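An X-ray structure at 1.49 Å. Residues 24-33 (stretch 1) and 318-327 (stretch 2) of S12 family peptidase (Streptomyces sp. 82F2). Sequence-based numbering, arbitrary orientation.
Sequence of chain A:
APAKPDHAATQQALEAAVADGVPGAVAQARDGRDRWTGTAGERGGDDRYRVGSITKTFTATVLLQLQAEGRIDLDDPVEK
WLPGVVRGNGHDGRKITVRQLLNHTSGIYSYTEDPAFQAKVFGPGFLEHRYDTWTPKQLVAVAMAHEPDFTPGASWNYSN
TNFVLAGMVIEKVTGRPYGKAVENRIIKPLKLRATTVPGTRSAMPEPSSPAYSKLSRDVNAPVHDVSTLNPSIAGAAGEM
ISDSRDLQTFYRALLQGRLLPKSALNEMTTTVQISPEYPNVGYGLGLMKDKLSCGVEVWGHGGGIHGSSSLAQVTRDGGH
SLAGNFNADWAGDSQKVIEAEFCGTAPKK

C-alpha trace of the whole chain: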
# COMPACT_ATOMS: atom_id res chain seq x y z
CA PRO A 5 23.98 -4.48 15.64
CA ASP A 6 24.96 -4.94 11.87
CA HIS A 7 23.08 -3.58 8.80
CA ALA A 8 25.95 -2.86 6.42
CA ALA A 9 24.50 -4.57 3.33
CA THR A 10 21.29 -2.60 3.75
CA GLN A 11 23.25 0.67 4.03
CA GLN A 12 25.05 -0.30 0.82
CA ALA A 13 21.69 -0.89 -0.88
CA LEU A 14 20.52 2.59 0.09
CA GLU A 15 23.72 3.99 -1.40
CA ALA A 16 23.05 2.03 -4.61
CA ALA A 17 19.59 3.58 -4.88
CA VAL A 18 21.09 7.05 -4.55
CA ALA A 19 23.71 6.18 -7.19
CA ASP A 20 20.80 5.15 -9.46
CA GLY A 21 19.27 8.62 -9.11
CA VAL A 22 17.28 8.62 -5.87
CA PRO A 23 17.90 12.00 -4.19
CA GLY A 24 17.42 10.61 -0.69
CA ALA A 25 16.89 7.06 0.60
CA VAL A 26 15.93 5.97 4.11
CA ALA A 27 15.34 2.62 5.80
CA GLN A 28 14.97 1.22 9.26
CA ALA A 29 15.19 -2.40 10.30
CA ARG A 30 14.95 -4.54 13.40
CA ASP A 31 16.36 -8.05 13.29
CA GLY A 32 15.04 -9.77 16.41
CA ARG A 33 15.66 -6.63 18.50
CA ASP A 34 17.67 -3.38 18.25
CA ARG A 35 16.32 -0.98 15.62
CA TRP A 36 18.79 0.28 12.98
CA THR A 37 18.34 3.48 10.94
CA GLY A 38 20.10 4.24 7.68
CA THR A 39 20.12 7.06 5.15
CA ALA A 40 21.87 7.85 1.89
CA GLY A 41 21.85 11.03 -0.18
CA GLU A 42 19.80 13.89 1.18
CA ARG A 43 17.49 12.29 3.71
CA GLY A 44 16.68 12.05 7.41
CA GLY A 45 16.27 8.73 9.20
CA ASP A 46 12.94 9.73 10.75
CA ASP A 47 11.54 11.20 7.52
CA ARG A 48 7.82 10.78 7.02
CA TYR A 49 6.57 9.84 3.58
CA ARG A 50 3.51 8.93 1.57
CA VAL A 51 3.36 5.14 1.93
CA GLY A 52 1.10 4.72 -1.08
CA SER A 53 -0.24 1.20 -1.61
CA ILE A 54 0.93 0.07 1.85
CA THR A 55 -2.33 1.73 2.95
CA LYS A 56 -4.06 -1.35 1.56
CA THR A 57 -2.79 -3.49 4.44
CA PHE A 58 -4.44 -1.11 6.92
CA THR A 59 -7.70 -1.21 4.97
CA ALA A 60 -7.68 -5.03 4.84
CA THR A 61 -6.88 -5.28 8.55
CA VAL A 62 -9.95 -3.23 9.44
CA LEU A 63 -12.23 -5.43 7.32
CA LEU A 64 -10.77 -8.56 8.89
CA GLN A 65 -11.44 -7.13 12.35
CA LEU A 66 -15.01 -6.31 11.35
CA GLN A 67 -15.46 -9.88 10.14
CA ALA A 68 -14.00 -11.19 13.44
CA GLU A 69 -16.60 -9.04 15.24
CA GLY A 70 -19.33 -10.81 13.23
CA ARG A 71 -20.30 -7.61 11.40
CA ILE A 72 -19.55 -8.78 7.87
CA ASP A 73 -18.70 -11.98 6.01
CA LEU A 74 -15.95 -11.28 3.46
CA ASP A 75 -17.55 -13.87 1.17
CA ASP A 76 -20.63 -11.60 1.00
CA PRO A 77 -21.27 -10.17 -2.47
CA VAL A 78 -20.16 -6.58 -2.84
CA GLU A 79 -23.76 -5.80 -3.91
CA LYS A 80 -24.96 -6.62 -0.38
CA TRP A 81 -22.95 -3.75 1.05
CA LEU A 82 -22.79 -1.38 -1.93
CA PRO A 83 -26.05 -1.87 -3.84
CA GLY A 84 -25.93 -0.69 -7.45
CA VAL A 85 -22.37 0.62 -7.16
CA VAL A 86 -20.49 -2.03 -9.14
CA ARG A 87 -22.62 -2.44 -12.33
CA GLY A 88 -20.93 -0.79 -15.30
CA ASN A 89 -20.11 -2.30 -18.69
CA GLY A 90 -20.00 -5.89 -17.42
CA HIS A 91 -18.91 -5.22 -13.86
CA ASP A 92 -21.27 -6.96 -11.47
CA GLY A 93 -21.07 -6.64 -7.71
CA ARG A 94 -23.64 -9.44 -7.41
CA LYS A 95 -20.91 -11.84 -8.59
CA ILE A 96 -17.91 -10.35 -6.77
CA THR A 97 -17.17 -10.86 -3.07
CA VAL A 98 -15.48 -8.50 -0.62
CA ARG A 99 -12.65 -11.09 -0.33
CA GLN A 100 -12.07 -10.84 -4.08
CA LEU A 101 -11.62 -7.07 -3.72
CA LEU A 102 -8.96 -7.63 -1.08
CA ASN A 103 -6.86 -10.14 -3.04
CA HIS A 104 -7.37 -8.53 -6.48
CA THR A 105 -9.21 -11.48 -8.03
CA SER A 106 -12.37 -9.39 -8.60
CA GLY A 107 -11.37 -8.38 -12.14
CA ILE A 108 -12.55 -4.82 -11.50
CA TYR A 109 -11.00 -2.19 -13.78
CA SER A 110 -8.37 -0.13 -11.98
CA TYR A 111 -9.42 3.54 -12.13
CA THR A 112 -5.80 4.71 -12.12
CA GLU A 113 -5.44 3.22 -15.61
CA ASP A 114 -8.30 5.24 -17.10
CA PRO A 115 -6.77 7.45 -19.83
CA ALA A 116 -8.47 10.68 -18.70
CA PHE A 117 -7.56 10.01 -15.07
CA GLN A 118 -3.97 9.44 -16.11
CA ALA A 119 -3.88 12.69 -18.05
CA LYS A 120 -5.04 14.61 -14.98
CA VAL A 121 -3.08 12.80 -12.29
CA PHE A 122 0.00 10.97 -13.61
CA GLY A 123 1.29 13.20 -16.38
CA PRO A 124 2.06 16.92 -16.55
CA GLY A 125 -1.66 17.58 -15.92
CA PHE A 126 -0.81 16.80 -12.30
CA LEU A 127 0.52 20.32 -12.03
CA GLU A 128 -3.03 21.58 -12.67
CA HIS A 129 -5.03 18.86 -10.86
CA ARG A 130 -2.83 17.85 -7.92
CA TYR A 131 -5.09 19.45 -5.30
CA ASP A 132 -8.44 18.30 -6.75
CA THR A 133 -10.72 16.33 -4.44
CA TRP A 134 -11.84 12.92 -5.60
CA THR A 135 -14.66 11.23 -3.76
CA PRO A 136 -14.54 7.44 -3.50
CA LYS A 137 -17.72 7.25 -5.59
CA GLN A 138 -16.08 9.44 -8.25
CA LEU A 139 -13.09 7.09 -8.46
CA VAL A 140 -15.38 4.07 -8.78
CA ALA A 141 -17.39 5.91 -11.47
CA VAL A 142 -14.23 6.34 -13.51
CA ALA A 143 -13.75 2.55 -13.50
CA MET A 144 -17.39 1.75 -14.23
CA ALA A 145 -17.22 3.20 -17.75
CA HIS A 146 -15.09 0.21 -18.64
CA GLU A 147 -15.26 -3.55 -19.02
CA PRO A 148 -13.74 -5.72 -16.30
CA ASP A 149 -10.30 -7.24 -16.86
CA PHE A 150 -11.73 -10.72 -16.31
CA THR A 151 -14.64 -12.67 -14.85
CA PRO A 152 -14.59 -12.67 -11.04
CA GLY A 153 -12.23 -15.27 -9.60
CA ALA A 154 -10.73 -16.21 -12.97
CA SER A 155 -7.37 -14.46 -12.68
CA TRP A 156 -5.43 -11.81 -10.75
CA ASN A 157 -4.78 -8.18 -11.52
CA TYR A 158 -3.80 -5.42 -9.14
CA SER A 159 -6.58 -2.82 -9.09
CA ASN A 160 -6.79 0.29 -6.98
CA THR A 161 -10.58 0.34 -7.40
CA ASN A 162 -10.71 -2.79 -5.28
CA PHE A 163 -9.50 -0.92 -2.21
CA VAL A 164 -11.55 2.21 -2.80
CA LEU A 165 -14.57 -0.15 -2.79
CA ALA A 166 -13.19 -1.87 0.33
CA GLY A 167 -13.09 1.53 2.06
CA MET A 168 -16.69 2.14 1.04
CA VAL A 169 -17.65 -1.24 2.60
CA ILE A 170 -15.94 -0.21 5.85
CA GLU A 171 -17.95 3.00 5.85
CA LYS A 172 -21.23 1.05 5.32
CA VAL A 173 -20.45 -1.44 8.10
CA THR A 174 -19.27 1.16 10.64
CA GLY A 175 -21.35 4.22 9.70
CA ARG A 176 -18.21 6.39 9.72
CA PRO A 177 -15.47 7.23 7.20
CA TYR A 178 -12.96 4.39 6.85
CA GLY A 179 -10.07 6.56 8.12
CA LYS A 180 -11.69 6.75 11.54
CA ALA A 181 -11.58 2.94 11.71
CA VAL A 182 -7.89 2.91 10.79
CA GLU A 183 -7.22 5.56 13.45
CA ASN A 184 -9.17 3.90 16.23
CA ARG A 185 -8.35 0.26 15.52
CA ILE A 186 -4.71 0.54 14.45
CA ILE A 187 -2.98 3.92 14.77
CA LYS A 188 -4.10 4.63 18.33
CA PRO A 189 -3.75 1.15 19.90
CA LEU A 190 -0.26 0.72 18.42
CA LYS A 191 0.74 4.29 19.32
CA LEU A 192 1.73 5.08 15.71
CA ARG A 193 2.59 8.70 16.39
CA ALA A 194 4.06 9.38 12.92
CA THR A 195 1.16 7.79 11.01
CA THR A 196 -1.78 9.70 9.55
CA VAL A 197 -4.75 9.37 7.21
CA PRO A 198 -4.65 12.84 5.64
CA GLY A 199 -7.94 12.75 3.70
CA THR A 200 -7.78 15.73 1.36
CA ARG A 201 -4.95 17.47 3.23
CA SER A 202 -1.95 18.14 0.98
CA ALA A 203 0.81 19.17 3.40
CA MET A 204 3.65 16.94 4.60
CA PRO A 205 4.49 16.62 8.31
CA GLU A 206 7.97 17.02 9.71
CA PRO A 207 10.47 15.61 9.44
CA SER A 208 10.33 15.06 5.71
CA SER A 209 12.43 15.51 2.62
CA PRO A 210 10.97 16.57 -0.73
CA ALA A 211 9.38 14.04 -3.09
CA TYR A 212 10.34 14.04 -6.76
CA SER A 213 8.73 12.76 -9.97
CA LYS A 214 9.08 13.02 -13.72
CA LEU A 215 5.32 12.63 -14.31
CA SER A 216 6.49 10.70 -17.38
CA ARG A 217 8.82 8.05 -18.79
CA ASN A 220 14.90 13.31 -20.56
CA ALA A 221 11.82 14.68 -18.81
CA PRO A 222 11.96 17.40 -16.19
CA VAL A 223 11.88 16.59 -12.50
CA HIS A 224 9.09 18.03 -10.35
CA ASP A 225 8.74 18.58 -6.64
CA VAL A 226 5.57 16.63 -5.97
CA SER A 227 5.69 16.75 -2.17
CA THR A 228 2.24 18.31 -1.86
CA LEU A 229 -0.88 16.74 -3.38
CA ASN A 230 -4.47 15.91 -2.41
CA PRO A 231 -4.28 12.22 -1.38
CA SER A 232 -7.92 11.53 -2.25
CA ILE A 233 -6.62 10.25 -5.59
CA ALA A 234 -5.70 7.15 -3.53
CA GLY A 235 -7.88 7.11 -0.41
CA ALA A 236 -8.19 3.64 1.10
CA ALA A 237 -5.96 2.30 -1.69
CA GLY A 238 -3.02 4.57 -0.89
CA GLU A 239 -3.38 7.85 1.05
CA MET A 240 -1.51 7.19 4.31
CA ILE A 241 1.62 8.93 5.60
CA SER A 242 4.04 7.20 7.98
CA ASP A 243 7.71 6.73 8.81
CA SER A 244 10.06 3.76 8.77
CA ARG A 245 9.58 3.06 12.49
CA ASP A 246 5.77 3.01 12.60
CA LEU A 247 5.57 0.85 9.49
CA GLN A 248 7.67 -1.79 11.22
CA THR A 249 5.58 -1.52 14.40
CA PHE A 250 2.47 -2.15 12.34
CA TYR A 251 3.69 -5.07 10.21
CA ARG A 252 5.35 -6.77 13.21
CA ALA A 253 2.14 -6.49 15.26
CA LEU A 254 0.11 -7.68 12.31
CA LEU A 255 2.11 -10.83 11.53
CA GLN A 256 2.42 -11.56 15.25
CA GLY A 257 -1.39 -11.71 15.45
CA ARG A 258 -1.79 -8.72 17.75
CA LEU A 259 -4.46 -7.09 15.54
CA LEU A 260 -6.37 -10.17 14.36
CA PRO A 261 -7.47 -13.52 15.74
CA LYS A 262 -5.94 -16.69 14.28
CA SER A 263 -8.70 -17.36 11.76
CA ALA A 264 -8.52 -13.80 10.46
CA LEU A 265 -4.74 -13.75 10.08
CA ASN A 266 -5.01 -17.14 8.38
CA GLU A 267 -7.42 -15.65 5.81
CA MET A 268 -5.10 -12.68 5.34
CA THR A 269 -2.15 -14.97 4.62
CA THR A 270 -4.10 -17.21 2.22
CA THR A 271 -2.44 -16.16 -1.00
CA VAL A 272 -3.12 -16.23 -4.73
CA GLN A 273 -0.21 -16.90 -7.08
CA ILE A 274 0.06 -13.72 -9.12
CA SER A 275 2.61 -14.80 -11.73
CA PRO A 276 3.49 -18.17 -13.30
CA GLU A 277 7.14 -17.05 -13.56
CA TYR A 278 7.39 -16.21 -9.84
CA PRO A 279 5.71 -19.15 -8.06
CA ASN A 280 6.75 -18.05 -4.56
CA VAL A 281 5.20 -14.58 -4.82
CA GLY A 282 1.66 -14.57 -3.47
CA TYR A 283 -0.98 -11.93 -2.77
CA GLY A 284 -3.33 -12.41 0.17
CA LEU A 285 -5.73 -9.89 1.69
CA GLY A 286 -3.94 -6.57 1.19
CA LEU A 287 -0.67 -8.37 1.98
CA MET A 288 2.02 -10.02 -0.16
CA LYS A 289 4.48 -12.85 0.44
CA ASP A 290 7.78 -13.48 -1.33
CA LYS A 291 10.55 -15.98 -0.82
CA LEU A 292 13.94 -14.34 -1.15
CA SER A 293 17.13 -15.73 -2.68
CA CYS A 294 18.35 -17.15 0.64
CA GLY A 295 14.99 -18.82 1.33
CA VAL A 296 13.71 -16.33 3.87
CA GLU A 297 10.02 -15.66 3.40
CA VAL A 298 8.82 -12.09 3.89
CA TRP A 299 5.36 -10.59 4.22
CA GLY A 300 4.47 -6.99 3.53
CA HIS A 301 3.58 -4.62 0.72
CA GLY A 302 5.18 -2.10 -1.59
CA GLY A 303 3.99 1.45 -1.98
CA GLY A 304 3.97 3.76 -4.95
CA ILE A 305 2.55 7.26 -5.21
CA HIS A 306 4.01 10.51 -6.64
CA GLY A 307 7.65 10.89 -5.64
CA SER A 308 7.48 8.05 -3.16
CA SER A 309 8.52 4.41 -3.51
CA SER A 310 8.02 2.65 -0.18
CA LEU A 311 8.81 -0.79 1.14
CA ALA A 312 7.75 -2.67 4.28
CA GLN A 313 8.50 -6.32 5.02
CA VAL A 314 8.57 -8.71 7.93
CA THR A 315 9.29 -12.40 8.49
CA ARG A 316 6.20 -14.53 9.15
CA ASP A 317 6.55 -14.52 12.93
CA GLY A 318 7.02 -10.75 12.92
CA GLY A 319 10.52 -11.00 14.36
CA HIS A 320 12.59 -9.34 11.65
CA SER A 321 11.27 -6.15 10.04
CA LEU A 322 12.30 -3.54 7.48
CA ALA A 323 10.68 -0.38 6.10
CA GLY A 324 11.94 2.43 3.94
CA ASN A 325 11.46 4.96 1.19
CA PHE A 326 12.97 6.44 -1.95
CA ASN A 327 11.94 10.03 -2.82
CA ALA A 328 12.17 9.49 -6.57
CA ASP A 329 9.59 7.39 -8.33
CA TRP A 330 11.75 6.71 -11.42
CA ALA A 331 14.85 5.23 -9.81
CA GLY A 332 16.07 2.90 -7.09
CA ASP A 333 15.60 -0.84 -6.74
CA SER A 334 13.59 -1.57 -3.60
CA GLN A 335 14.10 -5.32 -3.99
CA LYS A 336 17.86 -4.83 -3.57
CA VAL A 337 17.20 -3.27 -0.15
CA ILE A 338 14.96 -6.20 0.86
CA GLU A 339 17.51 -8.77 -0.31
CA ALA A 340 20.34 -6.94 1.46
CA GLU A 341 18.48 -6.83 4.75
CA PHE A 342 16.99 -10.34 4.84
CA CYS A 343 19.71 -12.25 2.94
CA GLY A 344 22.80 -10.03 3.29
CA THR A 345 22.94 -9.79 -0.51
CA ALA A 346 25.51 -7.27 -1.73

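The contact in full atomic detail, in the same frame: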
# COMPACT_ATOMS: atom_id res chain seq x y z
N GLY A 24 17.25 10.97 -2.07
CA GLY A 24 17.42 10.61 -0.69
C GLY A 24 16.69 9.31 -0.37
O GLY A 24 15.50 9.17 -0.67
N ALA A 25 17.41 8.37 0.24
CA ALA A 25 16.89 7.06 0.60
C ALA A 25 16.98 6.88 2.10
O ALA A 25 17.95 7.28 2.74
CB ALA A 25 17.70 5.98 -0.10
N VAL A 26 15.94 6.28 2.68
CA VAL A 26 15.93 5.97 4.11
C VAL A 26 15.38 4.57 4.34
O VAL A 26 14.49 4.12 3.61
CB VAL A 26 15.08 7.00 4.92
CG1 VAL A 26 13.66 7.12 4.34
CG2 VAL A 26 15.03 6.67 6.40
N ALA A 27 15.92 3.88 5.34
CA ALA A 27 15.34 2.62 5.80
C ALA A 27 15.61 2.46 7.27
O ALA A 27 16.54 3.06 7.83
CB ALA A 27 15.90 1.43 5.03
N GLN A 28 14.73 1.71 7.92
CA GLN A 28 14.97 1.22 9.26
C GLN A 28 14.69 -0.26 9.28
O GLN A 28 13.90 -0.76 8.50
CB GLN A 28 14.08 1.92 10.28
CG GLN A 28 14.39 3.40 10.47
CD GLN A 28 13.45 4.05 11.48
OE1 GLN A 28 12.91 3.38 12.36
NE2 GLN A 28 13.26 5.36 11.36
N ALA A 29 15.35 -0.96 10.21
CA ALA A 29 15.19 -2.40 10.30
C ALA A 29 15.36 -2.83 11.74
O ALA A 29 15.95 -2.12 12.55
CB ALA A 29 16.20 -3.12 9.42
N ARG A 30 14.82 -3.99 12.06
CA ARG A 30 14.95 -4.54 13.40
C ARG A 30 14.95 -6.04 13.26
O ARG A 30 13.93 -6.67 12.98
CB ARG A 30 13.82 -4.03 14.32
CG ARG A 30 13.93 -4.47 15.75
CD ARG A 30 12.89 -3.70 16.56
NE ARG A 30 12.95 -4.01 17.98
CZ ARG A 30 11.92 -4.42 18.71
NH1 ARG A 30 10.71 -4.56 18.18
NH2 ARG A 30 12.11 -4.68 20.00
N ASP A 31 16.14 -6.62 13.46
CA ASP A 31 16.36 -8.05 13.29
C ASP A 31 16.37 -8.68 14.69
O ASP A 31 17.36 -8.64 15.41
CB ASP A 31 17.65 -8.27 12.51
CG ASP A 31 17.86 -9.71 12.10
OD1 ASP A 31 17.51 -10.60 12.91
OD2 ASP A 31 18.35 -9.97 10.97
N GLY A 32 15.23 -9.25 15.06
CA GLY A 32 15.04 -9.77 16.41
C GLY A 32 14.72 -8.62 17.35
O GLY A 32 13.56 -8.45 17.76
N ARG A 33 15.75 -7.83 17.67
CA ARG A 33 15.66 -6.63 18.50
C ARG A 33 16.70 -5.64 17.98
O ARG A 33 17.50 -5.97 17.11
CB ARG A 33 15.96 -6.95 19.96
CG ARG A 33 14.84 -7.72 20.66
CD ARG A 33 15.13 -7.90 22.16
NE ARG A 33 15.12 -6.61 22.85
CZ ARG A 33 14.01 -5.97 23.21
NH1 ARG A 33 12.82 -6.49 22.96
NH2 ARG A 33 14.10 -4.79 23.82
N GLY A 318 6.91 -12.14 12.52
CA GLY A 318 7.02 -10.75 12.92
C GLY A 318 8.31 -10.36 13.63
O GLY A 318 8.41 -9.26 14.18
N GLY A 319 9.32 -11.22 13.58
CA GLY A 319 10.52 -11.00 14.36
C GLY A 319 11.58 -10.12 13.73
O GLY A 319 12.37 -9.51 14.43
N HIS A 320 11.59 -10.08 12.40
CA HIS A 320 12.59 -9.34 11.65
C HIS A 320 11.83 -8.44 10.67
O HIS A 320 11.12 -8.94 9.81
CB HIS A 320 13.51 -10.30 10.89
CG HIS A 320 14.59 -9.62 10.10
ND1 HIS A 320 15.46 -10.31 9.29
CD2 HIS A 320 14.94 -8.31 10.02
CE1 HIS A 320 16.29 -9.46 8.72
NE2 HIS A 320 16.00 -8.24 9.14
N SER A 321 11.98 -7.14 10.85
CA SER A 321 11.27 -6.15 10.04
C SER A 321 12.19 -5.16 9.33
O SER A 321 13.34 -4.94 9.73
CB SER A 321 10.29 -5.38 10.92
OG SER A 321 10.96 -4.77 12.00
N LEU A 322 11.62 -4.54 8.29
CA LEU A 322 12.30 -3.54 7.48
C LEU A 322 11.24 -2.61 6.91
O LEU A 322 10.18 -3.06 6.49
CB LEU A 322 13.02 -4.23 6.33
CG LEU A 322 13.59 -3.36 5.19
CD1 LEU A 322 14.77 -2.52 5.65
CD2 LEU A 322 13.99 -4.24 3.98
N ALA A 323 11.54 -1.32 6.84
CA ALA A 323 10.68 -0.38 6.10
C ALA A 323 11.54 0.73 5.58
O ALA A 323 12.57 1.05 6.17
CB ALA A 323 9.56 0.17 6.97
N GLY A 324 11.15 1.34 4.47
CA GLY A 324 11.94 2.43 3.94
C GLY A 324 11.29 3.12 2.76
O GLY A 324 10.20 2.76 2.33
N ASN A 325 12.02 4.08 2.21
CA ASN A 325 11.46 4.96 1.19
C ASN A 325 12.54 5.55 0.29
O ASN A 325 13.61 5.95 0.78
CB ASN A 325 10.67 6.10 1.85
CG ASN A 325 9.98 7.00 0.84
OD1 ASN A 325 10.43 8.11 0.55
ND2 ASN A 325 8.87 6.53 0.29
N PHE A 326 12.21 5.64 -0.99
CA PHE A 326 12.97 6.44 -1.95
C PHE A 326 12.10 7.63 -2.35
O PHE A 326 10.91 7.45 -2.64
CB PHE A 326 13.24 5.64 -3.23
CG PHE A 326 14.00 4.34 -3.02
CD1 PHE A 326 14.92 4.20 -2.00
CD2 PHE A 326 13.80 3.30 -3.89
CE1 PHE A 326 15.62 3.01 -1.84
CE2 PHE A 326 14.50 2.10 -3.75
CZ PHE A 326 15.41 1.97 -2.72
N ASN A 327 12.70 8.82 -2.44
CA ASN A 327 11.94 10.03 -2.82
C ASN A 327 12.08 10.38 -4.30
O ASN A 327 11.94 11.55 -4.70
CB ASN A 327 12.31 11.21 -1.93
CG ASN A 327 13.73 11.67 -2.11
OD1 ASN A 327 14.52 11.02 -2.79
ND2 ASN A 327 14.04 12.82 -1.52
O HOH W 1 17.18 -12.32 9.88

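Strands 24-31 and 320-326 run antiparallel, and their backbones pair in the classical alternation. Val 26 with Asn 325, Gln 28 with Ala 323 and Arg 30 with Ser 321 form the hydrogen-bonded pairs, each closed by two bonds.

On the face carrying Ala 25, Ala 27 and Ala 29, small residues lie beside larger ones: Ala 25 beside Phe 326, Ala 27 and Ala 29 beside Leu 322. Leu 322, with chi1 t and chi2 p, places CD1 4.1 Å from Ala 29 CB and 4.2 Å from Ala 27 CB, so one methyl packs against both alanines. Gly 324 pairs with Ala 27, their CA atoms 3.9 Å apart; a CB on Gly 324 would lie 2.5 Å from Val 26 O, a clash, so glycine suits this close pair. Phe 326, chi1 m, brings CD1 to 3.8 Å from Ala 25 CB.

At the exposed end of this face, Asp 31 and His 320 both adopt t for chi1. Asp 31 CB is 3.9 Å from the His 320 ring centroid, and Asp 31 OD2 sits over the ring face, 3.1 Å from His 320 CE1. That placement gives no direct hydrogen bond. Instead a water O lies 2.8 Å from Asp 31 OD2, to which it donates, and 2.7 Å from His 320 ND1, from which it accepts a weak bond.

On the other face, Val 26 (chi1 p) packs CG1 4.0 Å from CB of Asn 325 (chi1 t), while Gln 28 (chi1 m) and Arg 30 (extended, chi1 to chi3 t) lead their ends away from the partner strand. Gln 28 NE2, Ser 321 OG (chi1 p) and both amide atoms of Asn 325 find hydrogen bonds elsewhere in the structure, so these buried polar groups are satisfied. Beyond the last bridge, Asn 327, chi1 p, turns its amide back so that OD1 accepts from Gly 24 N at 2.8 Å, substituting a side-chain acceptor for a backbone carbonyl.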